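Local coordinates for protein metal-dependent phosphohydrolase, HDOD domain-containing (Geobacter sulfurreducens, PDB 3HC1) that is of unknown function but binds two iron ions and, as an HDOD-domain member of the HD superfamily, resembles metal-dependent phosphohydrolases, at residues T61-H66 with A102-F107. Numbering follows the deposited sequence.
Sequences TARVVH and AIVDLF
The guanidinium of Arg-63 presents its edge to the carboxylate of Asp-105, whose CG lies in the guanidinium plane, while CG1 of Val-104 approaches obliquely, 3.3 Å from NH1 of Arg-63. The two planar groups are turned 70° from each other, so the salt bridge is not the coplanar, two-pronged kind. Its shortest bond runs from Arg-63 NH2 to Asp-105 OD1 at 2.9 Å, entering the syn lone pair of that oxygen, with OD1 lying 17° out of the guanidinium plane. The stronger partner of Arg-63 NH1 is the carbonyl oxygen of Cys-101; towards Asp-105 it makes only weak bonds, 3.2 Å to OD1 and 3.4 Å to OD2. Helix 58-69 and helix 82-108, both in the all-helical HDOD domain and here away from the iron site, approach most closely at Arg-63 and Ala-102 (CA atoms 8.7 Å apart), and the arginine spans the 11.4 Å between its CA and that of Asp-105. The chain is extended from CG to NE (chi2 -180°), which carries the guanidinium to the far helix. Replacing this arginine by an alanine is likely to leave the Asp-105 carboxylate without its close cationic mate and the Cys-101 carbonyl without this donor. Around this bridge, Lys-108 forms a long, weak ion pair with Asp-105 OD1, and Val-64 packs on Ile-98 and Cys-101 of helix 82-108.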
# COMPACT_ATOMS: atom_id res chain seq x y z
N THR A 61 3.78 -21.05 -0.90
CA THR A 61 3.05 -21.77 0.17
C THR A 61 3.65 -21.59 1.56
O THR A 61 2.95 -21.21 2.49
CB THR A 61 2.96 -23.29 -0.13
OG1 THR A 61 2.10 -23.49 -1.26
CG2 THR A 61 2.43 -24.05 1.08
N ALA A 62 4.94 -21.86 1.70
CA ALA A 62 5.65 -21.64 2.96
C ALA A 62 5.60 -20.19 3.45
O ALA A 62 5.53 -19.92 4.65
CB ALA A 62 7.11 -22.10 2.82
N ARG A 63 5.64 -19.23 2.51
CA ARG A 63 5.50 -17.83 2.87
C ARG A 63 4.13 -17.60 3.49
O ARG A 63 4.04 -16.96 4.54
CB ARG A 63 5.68 -16.91 1.67
CG ARG A 63 7.13 -16.64 1.25
CD ARG A 63 7.11 -15.71 0.06
NE ARG A 63 8.31 -15.76 -0.75
CZ ARG A 63 8.44 -15.11 -1.91
NH1 ARG A 63 7.45 -14.36 -2.39
NH2 ARG A 63 9.56 -15.20 -2.61
N VAL A 64 3.09 -18.14 2.85
CA VAL A 64 1.71 -17.94 3.32
C VAL A 64 1.50 -18.55 4.72
O VAL A 64 0.95 -17.89 5.61
CB VAL A 64 0.68 -18.49 2.33
CG1 VAL A 64 -0.72 -18.52 2.96
CG2 VAL A 64 0.70 -17.66 1.05
N VAL A 65 1.98 -19.77 4.91
CA VAL A 65 1.91 -20.41 6.25
C VAL A 65 2.60 -19.53 7.33
O VAL A 65 2.07 -19.36 8.43
CB VAL A 65 2.46 -21.85 6.21
CG1 VAL A 65 2.37 -22.51 7.57
CG2 VAL A 65 1.68 -22.64 5.18
N HIS A 66 3.74 -18.93 6.98
CA HIS A 66 4.46 -18.03 7.90
C HIS A 66 3.63 -16.78 8.28
O HIS A 66 3.50 -16.44 9.45
CB HIS A 66 5.82 -17.64 7.31
CG HIS A 66 6.59 -16.67 8.14
ND1 HIS A 66 7.40 -17.07 9.19
CD2 HIS A 66 6.68 -15.32 8.09
CE1 HIS A 66 7.95 -16.00 9.75
NE2 HIS A 66 7.52 -14.93 9.10
N ALA A 102 2.95 -12.88 -2.49
CA ALA A 102 3.32 -12.85 -3.91
C ALA A 102 3.86 -11.47 -4.29
O ALA A 102 4.80 -11.38 -5.04
CB ALA A 102 2.12 -13.21 -4.83
N ILE A 103 3.26 -10.41 -3.78
CA ILE A 103 3.67 -9.06 -4.18
C ILE A 103 5.10 -8.74 -3.62
O ILE A 103 5.78 -7.86 -4.12
CB ILE A 103 2.62 -8.03 -3.77
CG1 ILE A 103 2.76 -6.73 -4.60
CG2 ILE A 103 2.64 -7.74 -2.29
CD1 ILE A 103 2.16 -6.85 -5.96
N VAL A 104 5.53 -9.45 -2.58
CA VAL A 104 6.83 -9.15 -1.98
C VAL A 104 7.98 -9.31 -3.01
O VAL A 104 8.96 -8.58 -2.94
CB VAL A 104 7.09 -9.88 -0.67
CG1 VAL A 104 7.21 -11.40 -0.90
CG2 VAL A 104 8.35 -9.29 0.03
N ASP A 105 7.84 -10.19 -3.99
CA ASP A 105 8.86 -10.32 -5.04
C ASP A 105 9.08 -9.04 -5.84
O ASP A 105 10.18 -8.74 -6.23
CB ASP A 105 8.54 -11.48 -6.00
CG ASP A 105 8.63 -12.82 -5.34
OD1 ASP A 105 9.48 -12.98 -4.45
OD2 ASP A 105 7.83 -13.71 -5.69
N LEU A 106 8.02 -8.29 -6.07
CA LEU A 106 8.14 -6.97 -6.67
C LEU A 106 9.07 -6.02 -5.90
O LEU A 106 9.83 -5.29 -6.49
CB LEU A 106 6.78 -6.32 -6.83
CG LEU A 106 6.84 -4.87 -7.39
CD1 LEU A 106 7.23 -4.88 -8.90
CD2 LEU A 106 5.49 -4.22 -7.19
N PHE A 107 8.99 -6.06 -4.58
CA PHE A 107 9.76 -5.18 -3.72
C PHE A 107 11.21 -5.70 -3.50
O PHE A 107 12.10 -4.95 -3.12
CB PHE A 107 9.05 -5.01 -2.36
CG PHE A 107 7.82 -4.16 -2.41
CD1 PHE A 107 6.63 -4.67 -2.89
CD2 PHE A 107 7.85 -2.83 -1.98
CE1 PHE A 107 5.50 -3.92 -2.91
CE2 PHE A 107 6.73 -2.08 -1.97
CZ PHE A 107 5.53 -2.61 -2.44